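Long-range contacts in enolase (alpha proteobacterium BAL199, PDB 3UGV), which binds magnesium and, as an enolase-superfamily protein related to mandelate racemase and muconate lactonizing enzyme, probably abstracts a proton alpha to a carboxylate, its substrate unknown: residues L28-L33 against Q100-A105; R72-P77 against L375-D380; P146-L151 against G333-R338; S157-N162 against A343-W348. All coordinates share one frame; numbering follows the deposited sequence.

The four contacts run from the edge of the N-terminal domain towards the barrel. Contact 1 closes first along the chain and lies farthest out, its centre about 31 Å from that of contact 4. Contact 2 reaches the same three-stranded sheet and joins its edge strand to the C-terminal L375-D380. Contact 3 is nested in the loop contact 2 closes and touches it, L375 CD2 packing 3.7 Å from H335 CD2. Contacts 3 and 4 interlock along the chain, and A334 and M337 pack on L346, W345 and H344. Contact 4 lies beside a bound magnesium, about 5 Å from the E347 side chain, probably the one held by D225, E251 and E277.

Contact 1. Residues L28-L33 against Q100-A105; sequences LTFRKL and QPLAPA
A single backbone bridge pairs T29 with P101, held by two hydrogen bonds that run in opposite senses: L102 N gives its hydrogen to L28 O at 3.0 Å, almost straight at 174°, and F30 N gives its own to Q100 O at 2.9 Å. The first donor sits well above the carbonyl plane of L28, whereas F30 N approaches Q100 O nearly head-on. L102 is the centre of an inverse gamma turn, and its side chain points at the other segment and fills the angle between L28 and F30. L28 and L102 lie side by side and point the same way, with L28 CG 3.7 Å from L102 CB and the CD2 branch of L28 beside CD1 of L102. The other branch of L102, CD2, comes up to the edge of the F30 ring, in its plane, 3.6 Å from F30 CD2. This is where the start of the first strand of the N-terminal capping domain meets the link between helices 83-97 and 104-114, and A103 follows as N-cap of the second helix. Cut back to an alanine, L102 would be likely to open a gap between L28 and the F30 edge and leave V135 of helix 123-142 short of a neighbour. F30 turns its CG opposite the backbone N (chi1 -177°), which carries the ring away from Q100 and onto S94 and L97 of helix 83-97. T29 CG2 rests against Q100 O at 3.7 Å, while P101 and A103 pack on T154 of a second subunit.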
loop_
_atom_site.group_PDB
_atom_site.type_symbol
_atom_site.label_atom_id
_atom_site.label_comp_id
_atom_site.label_asym_id
_atom_site.label_seq_id
_atom_site.Cartn_x
_atom_site.Cartn_y
_atom_site.Cartn_z
ATOM N N LEU F 28 37.348 -26.847 -21.528
ATOM C CA LEU F 28 38.118 -26.075 -20.558
ATOM C C LEU F 28 37.886 -26.656 -19.164
ATOM O O LEU F 28 36.743 -26.827 -18.737
ATOM C CB LEU F 28 37.678 -24.612 -20.606
ATOM C CG LEU F 28 38.584 -23.580 -19.941
ATOM C CD1 LEU F 28 39.942 -23.579 -20.616
ATOM C CD2 LEU F 28 37.947 -22.193 -19.992
ATOM N N THR F 29 38.968 -26.966 -18.456
ATOM C CA THR F 29 38.862 -27.739 -17.218
ATOM C C THR F 29 39.719 -27.205 -16.071
ATOM O O THR F 29 40.914 -26.956 -16.225
ATOM C CB THR F 29 39.204 -29.231 -17.462
ATOM O OG1 THR F 29 38.227 -29.810 -18.336
ATOM C CG2 THR F 29 39.204 -29.998 -16.156
ATOM N N PHE F 30 39.086 -27.065 -14.914
ATOM C CA PHE F 30 39.708 -26.520 -13.714
ATOM C C PHE F 30 40.718 -27.495 -13.091
ATOM O O PHE F 30 40.369 -28.623 -12.745
ATOM C CB PHE F 30 38.587 -26.202 -12.721
ATOM C CG PHE F 30 39.042 -25.553 -11.443
ATOM C CD1 PHE F 30 39.459 -26.323 -10.366
ATOM C CD2 PHE F 30 38.997 -24.180 -11.298
ATOM C CE1 PHE F 30 39.859 -25.726 -9.177
ATOM C CE2 PHE F 30 39.390 -23.575 -10.108
ATOM C CZ PHE F 30 39.823 -24.349 -9.049
ATOM N N ARG F 31 41.969 -27.061 -12.948
ATOM C CA ARG F 31 42.962 -27.850 -12.218
ATOM C C ARG F 31 43.136 -27.395 -10.763
ATOM O O ARG F 31 42.930 -28.175 -9.832
ATOM C CB ARG F 31 44.319 -27.846 -12.926
ATOM C CG ARG F 31 45.392 -28.613 -12.148
ATOM C CD ARG F 31 46.791 -28.371 -12.688
ATOM N NE ARG F 31 47.043 -29.146 -13.896
ATOM C CZ ARG F 31 47.751 -28.704 -14.929
ATOM N NH1 ARG F 31 48.277 -27.482 -14.906
ATOM N NH2 ARG F 31 47.927 -29.484 -15.990
ATOM N N LYS F 32 43.534 -26.143 -10.569
ATOM C CA LYS F 32 43.690 -25.606 -9.218
ATOM C C LYS F 32 43.696 -24.074 -9.142
ATOM O O LYS F 32 43.867 -23.379 -10.150
ATOM C CB LYS F 32 44.950 -26.168 -8.556
ATOM C CG LYS F 32 46.247 -25.749 -9.209
ATOM C CD LYS F 32 47.388 -25.813 -8.198
ATOM C CE LYS F 32 48.748 -25.632 -8.861
ATOM N NZ LYS F 32 49.812 -25.366 -7.852
ATOM N N LEU F 33 43.510 -23.559 -7.932
ATOM C CA LEU F 33 43.510 -22.123 -7.694
ATOM C C LEU F 33 44.514 -21.790 -6.595
ATOM O O LEU F 33 44.554 -22.449 -5.556
ATOM C CB LEU F 33 42.100 -21.651 -7.316
ATOM C CG LEU F 33 41.905 -20.259 -6.714
ATOM C CD1 LEU F 33 40.488 -19.780 -6.932
ATOM C CD2 LEU F 33 42.235 -20.264 -5.236
ATOM N N GLN F 100 36.737 -30.327 -12.478
ATOM C CA GLN F 100 35.439 -29.881 -12.968
ATOM C C GLN F 100 35.541 -28.883 -14.106
ATOM O O GLN F 100 36.551 -28.204 -14.264
ATOM C CB GLN F 100 34.605 -29.311 -11.824
ATOM C CG GLN F 100 33.459 -30.221 -11.434
ATOM C CD GLN F 100 33.371 -30.439 -9.939
ATOM O OE1 GLN F 100 32.519 -29.853 -9.264
ATOM N NE2 GLN F 100 34.250 -31.287 -9.412
ATOM N N PRO F 101 34.487 -28.798 -14.919
ATOM C CA PRO F 101 34.536 -27.858 -16.041
ATOM C C PRO F 101 34.776 -26.439 -15.532
ATOM O O PRO F 101 34.263 -26.062 -14.484
ATOM C CB PRO F 101 33.148 -27.994 -16.673
ATOM C CG PRO F 101 32.694 -29.388 -16.280
ATOM C CD PRO F 101 33.245 -29.590 -14.892
ATOM N N LEU F 102 35.588 -25.674 -16.250
ATOM C CA LEU F 102 35.838 -24.286 -15.904
ATOM C C LEU F 102 34.684 -23.459 -16.464
ATOM O O LEU F 102 34.824 -22.801 -17.496
ATOM C CB LEU F 102 37.170 -23.831 -16.499
ATOM C CG LEU F 102 37.925 -22.637 -15.913
ATOM C CD1 LEU F 102 37.332 -21.339 -16.389
ATOM C CD2 LEU F 102 37.977 -22.710 -14.391
ATOM N N ALA F 103 33.540 -23.517 -15.781
ATOM C CA ALA F 103 32.320 -22.846 -16.217
ATOM C C ALA F 103 31.785 -21.942 -15.110
ATOM O O ALA F 103 31.250 -22.436 -14.120
ATOM C CB ALA F 103 31.273 -23.871 -16.607
ATOM N N PRO F 104 31.921 -20.612 -15.288
ATOM C CA PRO F 104 31.629 -19.612 -14.253
ATOM C C PRO F 104 30.300 -19.863 -13.571
ATOM O O PRO F 104 30.245 -19.985 -12.352
ATOM C CB PRO F 104 31.563 -18.302 -15.043
ATOM C CG PRO F 104 32.484 -18.509 -16.161
ATOM C CD PRO F 104 32.390 -19.980 -16.534
ATOM N N ALA F 105 29.243 -19.953 -14.365
ATOM C CA ALA F 105 27.897 -20.064 -13.832
ATOM C C ALA F 105 27.672 -21.335 -13.015
ATOM O O ALA F 105 27.017 -21.297 -11.973
ATOM C CB ALA F 105 26.888 -19.957 -14.947
#

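Contact 2. Residues R72-P77 against L375-D380; sequences RAYLEP and LGLDWD
The indole of W379 carries the aliphatic part of R72 on one face and meets A73 at its edge. R72 CD stands over the five-membered ring, a CH-pi contact 3.9 Å from the centroid, and A73 O lies near the ring plane, 3.5 Å from W379 CH2. R72 and W379 slide past each other in opposite directions, the guanidinium turned 73° from the indole. Y74 shows its edge to the same segment, its CD2 meeting L377 CD1 at 3.9 Å.

A bend at chi3 (-80°) turns the end of R72 onto the backbone of the loop. Its NE gives a nearly linear bond to L377 O, 2.9 Å long, with the oxygen in the guanidinium plane; NH2 adds a salt bridge to D378 OD2 at 3.2 Å, whose hydrogen bond is weak. A methionine in place of R72 would probably leave L377 O without this donor and D378 without its charged mate. A water that donates to R72 O and accepts from L377 N joins the two backbones, beside the side-chain bond from R72 NE.

This is an interface between the capping domain and the C-terminal end of the chain. Strand 71-75 is the edge of the three-stranded sheet, and W379 NE1 is hydrogen-bonded to D62 on the adjoining strand 52-65. Y74 OH bonds E331 of helix 330-337, on which L375 and L377 also rest, while M133 of helix 123-142 touches A73.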
loop_
_atom_site.group_PDB
_atom_site.type_symbol
_atom_site.label_atom_id
_atom_site.label_comp_id
_atom_site.label_asym_id
_atom_site.label_seq_id
_atom_site.Cartn_x
_atom_site.Cartn_y
_atom_site.Cartn_z
ATOM N N ARG F 72 43.438 -14.833 -13.867
ATOM C CA ARG F 72 43.983 -13.953 -12.849
ATOM C C ARG F 72 42.999 -12.869 -12.426
ATOM O O ARG F 72 42.482 -12.133 -13.251
ATOM C CB ARG F 72 45.284 -13.312 -13.347
ATOM C CG ARG F 72 46.466 -14.272 -13.408
ATOM C CD ARG F 72 47.788 -13.563 -13.719
ATOM N NE ARG F 72 47.937 -13.286 -15.143
ATOM C CZ ARG F 72 48.254 -14.207 -16.044
ATOM N NH1 ARG F 72 48.450 -15.465 -15.665
ATOM N NH2 ARG F 72 48.365 -13.875 -17.323
ATOM N N ALA F 73 42.750 -12.780 -11.127
ATOM C CA ALA F 73 42.001 -11.663 -10.568
ATOM C C ALA F 73 42.454 -11.440 -9.129
ATOM O O ALA F 73 43.300 -12.176 -8.602
ATOM C CB ALA F 73 40.517 -11.941 -10.621
ATOM N N TYR F 74 41.907 -10.424 -8.482
ATOM C CA TYR F 74 42.305 -10.155 -7.109
ATOM C C TYR F 74 41.121 -9.724 -6.256
ATOM O O TYR F 74 40.101 -9.276 -6.766
ATOM C CB TYR F 74 43.431 -9.112 -7.048
ATOM C CG TYR F 74 43.047 -7.739 -7.559
ATOM C CD1 TYR F 74 42.431 -6.806 -6.726
ATOM C CD2 TYR F 74 43.308 -7.373 -8.865
ATOM C CE1 TYR F 74 42.087 -5.547 -7.192
ATOM C CE2 TYR F 74 42.964 -6.121 -9.344
ATOM C CZ TYR F 74 42.355 -5.211 -8.510
ATOM O OH TYR F 74 42.023 -3.960 -8.997
ATOM N N LEU F 75 41.273 -9.884 -4.950
ATOM C CA LEU F 75 40.273 -9.452 -3.997
ATOM C C LEU F 75 40.861 -8.314 -3.183
ATOM O O LEU F 75 42.072 -8.277 -2.946
ATOM C CB LEU F 75 39.888 -10.610 -3.073
ATOM C CG LEU F 75 38.919 -11.653 -3.620
ATOM C CD1 LEU F 75 38.972 -12.887 -2.772
ATOM C CD2 LEU F 75 37.519 -11.092 -3.618
ATOM N N GLU F 76 40.002 -7.388 -2.766
ATOM C CA GLU F 76 40.396 -6.315 -1.866
ATOM C C GLU F 76 39.496 -6.355 -0.645
ATOM O O GLU F 76 38.482 -5.657 -0.596
ATOM C CB GLU F 76 40.260 -4.961 -2.559
ATOM C CG GLU F 76 40.888 -4.925 -3.929
ATOM C CD GLU F 76 40.838 -3.554 -4.552
ATOM O OE1 GLU F 76 41.683 -2.705 -4.187
ATOM O OE2 GLU F 76 39.950 -3.327 -5.403
ATOM N N PRO F 77 39.875 -7.166 0.351
ATOM C CA PRO F 77 39.025 -7.482 1.507
ATOM C C PRO F 77 39.076 -6.500 2.691
ATOM O O PRO F 77 38.420 -6.777 3.699
ATOM C CB PRO F 77 39.541 -8.852 1.939
ATOM C CG PRO F 77 41.002 -8.790 1.622
ATOM C CD PRO F 77 41.136 -7.925 0.370
ATOM N N LEU F 375 40.967 -9.976 -18.408
ATOM C CA LEU F 375 41.110 -8.707 -17.701
ATOM C C LEU F 375 42.454 -8.061 -18.009
ATOM O O LEU F 375 42.727 -6.943 -17.573
ATOM C CB LEU F 375 40.998 -8.923 -16.194
ATOM C CG LEU F 375 39.643 -9.432 -15.689
ATOM C CD1 LEU F 375 39.760 -9.905 -14.261
ATOM C CD2 LEU F 375 38.612 -8.330 -15.823
ATOM N N GLY F 376 43.289 -8.777 -18.758
ATOM C CA GLY F 376 44.629 -8.316 -19.084
ATOM C C GLY F 376 45.496 -7.994 -17.877
ATOM O O GLY F 376 46.249 -7.023 -17.891
ATOM N N LEU F 377 45.389 -8.795 -16.826
ATOM C CA LEU F 377 46.211 -8.576 -15.638
ATOM C C LEU F 377 47.477 -9.418 -15.695
ATOM O O LEU F 377 47.427 -10.612 -15.996
ATOM C CB LEU F 377 45.444 -8.917 -14.351
ATOM C CG LEU F 377 44.205 -8.120 -13.944
ATOM C CD1 LEU F 377 43.780 -8.569 -12.573
ATOM C CD2 LEU F 377 44.470 -6.629 -13.946
ATOM N N ASP F 378 48.610 -8.796 -15.392
ATOM C CA ASP F 378 49.858 -9.533 -15.217
ATOM C C ASP F 378 50.568 -9.018 -13.967
ATOM O O ASP F 378 50.820 -7.813 -13.826
ATOM C CB ASP F 378 50.740 -9.407 -16.461
ATOM C CG ASP F 378 50.018 -9.832 -17.730
ATOM O OD1 ASP F 378 49.625 -8.947 -18.519
ATOM O OD2 ASP F 378 49.824 -11.047 -17.930
ATOM N N TRP F 379 50.859 -9.926 -13.042
ATOM C CA TRP F 379 51.377 -9.508 -11.751
ATOM C C TRP F 379 52.796 -8.955 -11.875
ATOM O O TRP F 379 53.595 -9.438 -12.677
ATOM C CB TRP F 379 51.375 -10.663 -10.751
ATOM C CG TRP F 379 50.072 -11.389 -10.565
ATOM C CD1 TRP F 379 49.895 -12.740 -10.563
ATOM C CD2 TRP F 379 48.778 -10.817 -10.321
ATOM N NE1 TRP F 379 48.576 -13.048 -10.347
ATOM C CE2 TRP F 379 47.866 -11.888 -10.192
ATOM C CE3 TRP F 379 48.301 -9.510 -10.209
ATOM C CZ2 TRP F 379 46.501 -11.694 -9.957
ATOM C CZ3 TRP F 379 46.939 -9.317 -9.971
ATOM C CH2 TRP F 379 46.059 -10.405 -9.853
ATOM N N ASP F 380 53.099 -7.934 -11.081
ATOM C CA ASP F 380 54.470 -7.472 -10.921
ATOM C C ASP F 380 55.114 -8.266 -9.787
ATOM O O ASP F 380 55.077 -7.853 -8.623
ATOM C CB ASP F 380 54.502 -5.975 -10.622
ATOM C CG ASP F 380 55.911 -5.419 -10.576
ATOM O OD1 ASP F 380 56.799 -6.099 -10.018
ATOM O OD2 ASP F 380 56.126 -4.305 -11.103
HETATM O O HOH W 1 43.928 -11.212 -15.883
#

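Contact 3. Residues P146-L151 against G333-R338; sequences PLCTLL and GAHVMR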
loop_
_atom_site.group_PDB
_atom_site.type_symbol
_atom_site.label_atom_id
_atom_site.label_comp_id
_atom_site.label_asym_id
_atom_site.label_seq_id
_atom_site.Cartn_x
_atom_site.Cartn_y
_atom_site.Cartn_z
ATOM N N PRO F 146 38.965 -10.045 -24.922
ATOM C CA PRO F 146 38.869 -9.238 -23.702
ATOM C C PRO F 146 37.560 -9.606 -22.984
ATOM O O PRO F 146 36.615 -10.007 -23.667
ATOM C CB PRO F 146 38.804 -7.804 -24.238
ATOM C CG PRO F 146 39.343 -7.873 -25.660
ATOM C CD PRO F 146 38.944 -9.225 -26.150
ATOM N N LEU F 147 37.498 -9.492 -21.654
ATOM C CA LEU F 147 36.287 -9.886 -20.925
ATOM C C LEU F 147 35.031 -9.163 -21.435
ATOM O O LEU F 147 34.000 -9.797 -21.679
ATOM C CB LEU F 147 36.442 -9.680 -19.417
ATOM C CG LEU F 147 35.239 -10.154 -18.588
ATOM C CD1 LEU F 147 35.045 -11.661 -18.693
ATOM C CD2 LEU F 147 35.369 -9.732 -17.117
ATOM N N CYS F 148 35.114 -7.842 -21.596
ATOM C CA CYS F 148 33.959 -7.087 -22.070
ATOM C C CYS F 148 33.472 -7.627 -23.413
ATOM O O CYS F 148 32.280 -7.578 -23.714
ATOM C CB CYS F 148 34.288 -5.604 -22.190
ATOM S SG CYS F 148 35.697 -5.241 -23.246
ATOM N N THR F 149 34.398 -8.145 -24.215
ATOM C CA THR F 149 34.050 -8.724 -25.507
ATOM C C THR F 149 33.321 -10.057 -25.331
ATOM O O THR F 149 32.273 -10.287 -25.926
ATOM C CB THR F 149 35.295 -8.898 -26.409
ATOM O OG1 THR F 149 35.916 -7.623 -26.610
ATOM C CG2 THR F 149 34.894 -9.462 -27.766
ATOM N N LEU F 150 33.862 -10.929 -24.495
ATOM C CA LEU F 150 33.167 -12.171 -24.180
ATOM C C LEU F 150 31.739 -11.903 -23.693
ATOM O O LEU F 150 30.832 -12.689 -23.952
ATOM C CB LEU F 150 33.935 -12.961 -23.122
ATOM C CG LEU F 150 33.261 -14.266 -22.691
ATOM C CD1 LEU F 150 33.544 -15.324 -23.725
ATOM C CD2 LEU F 150 33.750 -14.720 -21.323
ATOM N N LEU F 151 31.549 -10.788 -22.994
ATOM C CA LEU F 151 30.251 -10.442 -22.426
ATOM C C LEU F 151 29.336 -9.714 -23.403
ATOM O O LEU F 151 28.213 -9.335 -23.048
ATOM C CB LEU F 151 30.425 -9.605 -21.160
ATOM C CG LEU F 151 31.036 -10.351 -19.979
ATOM C CD1 LEU F 151 31.214 -9.414 -18.797
ATOM C CD2 LEU F 151 30.183 -11.577 -19.623
ATOM N N GLY F 333 35.707 -3.752 -13.159
ATOM C CA GLY F 333 34.753 -2.664 -13.259
ATOM C C GLY F 333 34.605 -2.101 -14.665
ATOM O O GLY F 333 33.501 -2.052 -15.223
ATOM N N ALA F 334 35.714 -1.665 -15.254
ATOM C CA ALA F 334 35.642 -1.084 -16.591
ATOM C C ALA F 334 35.094 -2.085 -17.622
ATOM O O ALA F 334 34.316 -1.711 -18.515
ATOM C CB ALA F 334 36.998 -0.516 -17.015
ATOM N N HIS F 335 35.473 -3.356 -17.485
ATOM C CA HIS F 335 34.976 -4.380 -18.408
ATOM C C HIS F 335 33.455 -4.515 -18.375
ATOM O O HIS F 335 32.816 -4.400 -19.418
ATOM C CB HIS F 335 35.653 -5.737 -18.177
ATOM C CG HIS F 335 36.994 -5.857 -18.833
ATOM N ND1 HIS F 335 37.150 -6.271 -20.141
ATOM C CD2 HIS F 335 38.241 -5.610 -18.365
ATOM C CE1 HIS F 335 38.434 -6.276 -20.448
ATOM N NE2 HIS F 335 39.117 -5.877 -19.389
ATOM N N VAL F 336 32.876 -4.737 -17.190
ATOM C CA VAL F 336 31.425 -4.953 -17.100
ATOM C C VAL F 336 30.637 -3.677 -17.351
ATOM O O VAL F 336 29.500 -3.741 -17.814
ATOM C CB VAL F 336 30.958 -5.572 -15.744
ATOM C CG1 VAL F 336 31.561 -6.938 -15.544
ATOM C CG2 VAL F 336 31.306 -4.655 -14.579
ATOM N N MET F 337 31.230 -2.521 -17.050
ATOM C CA MET F 337 30.550 -1.243 -17.322
ATOM C C MET F 337 30.335 -1.036 -18.811
ATOM O O MET F 337 29.406 -0.331 -19.217
ATOM C CB MET F 337 31.298 -0.044 -16.719
ATOM C CG MET F 337 31.221 0.027 -15.208
ATOM S SD MET F 337 29.610 0.599 -14.654
ATOM C CE MET F 337 29.827 2.376 -14.821
ATOM N N ARG F 338 31.192 -1.661 -19.618
ATOM C CA ARG F 338 31.070 -1.603 -21.076
ATOM C C ARG F 338 29.814 -2.315 -21.572
ATOM O O ARG F 338 29.340 -2.030 -22.661
ATOM C CB ARG F 338 32.312 -2.191 -21.763
ATOM C CG ARG F 338 33.572 -1.330 -21.650
ATOM C CD ARG F 338 33.439 -0.014 -22.406
ATOM N NE ARG F 338 33.182 -0.226 -23.829
ATOM C CZ ARG F 338 33.082 0.754 -24.732
ATOM N NH1 ARG F 338 33.220 2.024 -24.371
ATOM N NH2 ARG F 338 32.847 0.466 -26.007
#
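H335 ND1 accepts the backbone N-H of C148 at 3.0 Å, the N-H...N angle 151° and the donor tilted 18° from the imidazole plane. Here the first turn of the short helix 147-150, which follows the capping domain's helix 123-142, meets helix 330-337 of the barrel domain, so the contact joins the two domains of the enolase-superfamily fold. The N-H of C148 belongs to that first turn and has no carbonyl four residues back within the helix, so a side chain of the other domain takes it up. Because ND1 accepts, the imidazole hydrogen is probably on NE2, which is hydrogen-bonded to Y360 OH; the ring is thus held at both nitrogens and can hardly turn. L147 CB presses on it obliquely, 3.6 Å from ND1, and P146 CB stands at its edge beside CE1.

The thiol of C148 lies between its own N and carbonyl carbon (chi1 56°), which swings SG back beside the imidazole, 3.6 Å from ND1. Farther along, C148 CB touches CB of R338, whose guanidinium leads away, NE to T154 O and NH1 to S157 O. L150 packs on L150 of a second subunit. At the far end L151 and V336 lie side by side, L151 CD1 4.1 Å from V336 CG1.

Contact 4. Residues S157-N162 against A343-W348; sequences SVKAYN and AHWLEW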
loop_
_atom_site.group_PDB
_atom_site.type_symbol
_atom_site.label_atom_id
_atom_site.label_comp_id
_atom_site.label_asym_id
_atom_site.label_seq_id
_atom_site.Cartn_x
_atom_site.Cartn_y
_atom_site.Cartn_z
ATOM N N SER F 157 36.232 3.438 -23.675
ATOM C CA SER F 157 36.327 4.394 -22.580
ATOM C C SER F 157 35.167 4.261 -21.593
ATOM O O SER F 157 34.034 3.992 -21.986
ATOM C CB SER F 157 36.366 5.826 -23.133
ATOM O OG SER F 157 37.689 6.198 -23.463
ATOM N N VAL F 158 35.468 4.453 -20.312
ATOM C CA VAL F 158 34.450 4.468 -19.267
ATOM C C VAL F 158 34.717 5.657 -18.358
ATOM O O VAL F 158 35.801 5.759 -17.774
ATOM C CB VAL F 158 34.483 3.201 -18.409
ATOM C CG1 VAL F 158 33.241 3.151 -17.501
ATOM C CG2 VAL F 158 34.566 1.964 -19.281
ATOM N N LYS F 159 33.743 6.559 -18.259
ATOM C CA LYS F 159 33.884 7.762 -17.446
ATOM C C LYS F 159 34.124 7.345 -16.008
ATOM O O LYS F 159 33.439 6.465 -15.497
ATOM C CB LYS F 159 32.624 8.636 -17.545
ATOM C CG LYS F 159 32.811 10.082 -17.067
ATOM C CD LYS F 159 31.524 10.885 -17.195
ATOM C CE LYS F 159 30.398 10.174 -16.456
ATOM N NZ LYS F 159 29.069 10.837 -16.607
ATOM N N ALA F 160 35.111 7.947 -15.356
ATOM C CA ALA F 160 35.405 7.570 -13.978
ATOM C C ALA F 160 35.511 8.790 -13.090
ATOM O O ALA F 160 35.566 9.919 -13.565
ATOM C CB ALA F 160 36.684 6.744 -13.904
ATOM N N TYR F 161 35.518 8.558 -11.788
ATOM C CA TYR F 161 35.769 9.616 -10.828
ATOM C C TYR F 161 36.846 9.116 -9.893
ATOM O O TYR F 161 37.008 7.905 -9.703
ATOM C CB TYR F 161 34.492 9.989 -10.059
ATOM C CG TYR F 161 33.948 8.908 -9.118
ATOM C CD1 TYR F 161 34.296 8.895 -7.781
ATOM C CD2 TYR F 161 33.065 7.930 -9.572
ATOM C CE1 TYR F 161 33.796 7.931 -6.925
ATOM C CE2 TYR F 161 32.557 6.976 -8.726
ATOM C CZ TYR F 161 32.930 6.984 -7.401
ATOM O OH TYR F 161 32.450 6.045 -6.546
ATOM N N ASN F 162 37.580 10.046 -9.307
ATOM C CA ASN F 162 38.772 9.693 -8.561
ATOM C C ASN F 162 38.482 9.534 -7.066
ATOM O O ASN F 162 38.227 10.521 -6.366
ATOM C CB ASN F 162 39.852 10.770 -8.805
ATOM C CG ASN F 162 41.224 10.363 -8.288
ATOM O OD1 ASN F 162 41.357 9.515 -7.397
ATOM N ND2 ASN F 162 42.259 10.982 -8.842
ATOM N N ALA F 343 24.867 1.859 -16.932
ATOM C CA ALA F 343 26.182 2.303 -16.478
ATOM C C ALA F 343 26.184 3.787 -16.177
ATOM O O ALA F 343 25.645 4.588 -16.930
ATOM C CB ALA F 343 27.243 1.974 -17.515
ATOM N N HIS F 344 26.793 4.155 -15.063
ATOM C CA HIS F 344 26.760 5.539 -14.632
ATOM C C HIS F 344 28.195 6.044 -14.435
ATOM O O HIS F 344 28.767 6.656 -15.341
ATOM C CB HIS F 344 25.885 5.677 -13.372
ATOM C CG HIS F 344 25.584 7.092 -12.992
ATOM N ND1 HIS F 344 25.196 7.451 -11.716
ATOM C CD2 HIS F 344 25.628 8.243 -13.713
ATOM C CE1 HIS F 344 25.008 8.759 -11.669
ATOM N NE2 HIS F 344 25.278 9.265 -12.863
ATOM N N TRP F 345 28.784 5.774 -13.275
ATOM C CA TRP F 345 30.176 6.163 -13.021
ATOM C C TRP F 345 31.016 4.962 -12.623
ATOM O O TRP F 345 30.531 4.031 -11.961
ATOM C CB TRP F 345 30.281 7.172 -11.873
ATOM C CG TRP F 345 29.771 8.564 -12.126
ATOM C CD1 TRP F 345 28.500 9.018 -11.921
ATOM C CD2 TRP F 345 30.539 9.702 -12.551
ATOM N NE1 TRP F 345 28.425 10.357 -12.203
ATOM C CE2 TRP F 345 29.660 10.804 -12.596
ATOM C CE3 TRP F 345 31.878 9.891 -12.917
ATOM C CZ2 TRP F 345 30.079 12.087 -12.991
ATOM C CZ3 TRP F 345 32.294 11.169 -13.303
ATOM C CH2 TRP F 345 31.399 12.246 -13.329
ATOM N N LEU F 346 32.291 5.006 -12.993
ATOM C CA LEU F 346 33.265 4.022 -12.541
ATOM C C LEU F 346 34.104 4.605 -11.407
ATOM O O LEU F 346 34.702 5.667 -11.558
ATOM C CB LEU F 346 34.183 3.624 -13.693
ATOM C CG LEU F 346 35.200 2.561 -13.275
ATOM C CD1 LEU F 346 35.150 1.363 -14.192
ATOM C CD2 LEU F 346 36.593 3.135 -13.198
ATOM N N GLU F 347 34.150 3.930 -10.265
ATOM C CA GLU F 347 34.992 4.420 -9.186
ATOM C C GLU F 347 36.436 4.048 -9.469
ATOM O O GLU F 347 36.743 2.873 -9.648
ATOM C CB GLU F 347 34.579 3.832 -7.839
ATOM C CG GLU F 347 35.392 4.396 -6.681
ATOM C CD GLU F 347 35.049 3.748 -5.353
ATOM O OE1 GLU F 347 34.637 4.468 -4.409
ATOM O OE2 GLU F 347 35.192 2.512 -5.255
ATOM N N TRP F 348 37.326 5.039 -9.497
ATOM C CA TRP F 348 38.727 4.759 -9.776
ATOM C C TRP F 348 39.622 5.069 -8.593
ATOM O O TRP F 348 39.470 6.098 -7.938
ATOM C CB TRP F 348 39.211 5.507 -11.025
ATOM C CG TRP F 348 40.668 5.254 -11.390
ATOM C CD1 TRP F 348 41.148 4.281 -12.229
ATOM C CD2 TRP F 348 41.821 5.984 -10.928
ATOM N NE1 TRP F 348 42.522 4.366 -12.318
ATOM C CE2 TRP F 348 42.959 5.400 -11.532
ATOM C CE3 TRP F 348 42.003 7.074 -10.071
ATOM C CZ2 TRP F 348 44.256 5.866 -11.297
ATOM C CZ3 TRP F 348 43.298 7.541 -9.845
ATOM C CH2 TRP F 348 44.403 6.932 -10.450
HETATM O O HOH W 2 30.973 5.533 -16.586
HETATM O O HOH W 3 27.312 8.039 -17.361
#
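K159 lies across the indole of W345, its CE almost directly above the six-membered ring, 3.6 Å from the centroid. The bend at chi3 (55°) keeps NZ over the same face of W345 as a cation-pi partner, 4.1 Å from that centroid, and A160 O meets the indole edge. The Y161 ring and the W345 indole stand obliquely, their planes 81° apart. E347 CA stands over one face of Y161, while W345 CB meets its edge at CD2, 3.7 Å away. On the opposite face of the sheet A160 CB packs on L346 CD2, and the N162 amide, OD1 hydrogen-bonded to N164 N, runs beside W348, nearly perpendicular to the indole.

Three parallel bridges, with bonds from L346 N to K159 O (3.1 Å), Y161 N to L346 O and W348 N to Y161 O, join the strands in a small mixed sheet of the enolase-superfamily barrel domain.

E347 lies about 5 Å from a bound magnesium; its OE2 takes L328 N. K194 NZ of strand 192-196 makes a hydrogen bond with Y161 OH and a salt bridge with E347 OE1, and A334 of helix 330-337 covers V158 and L346.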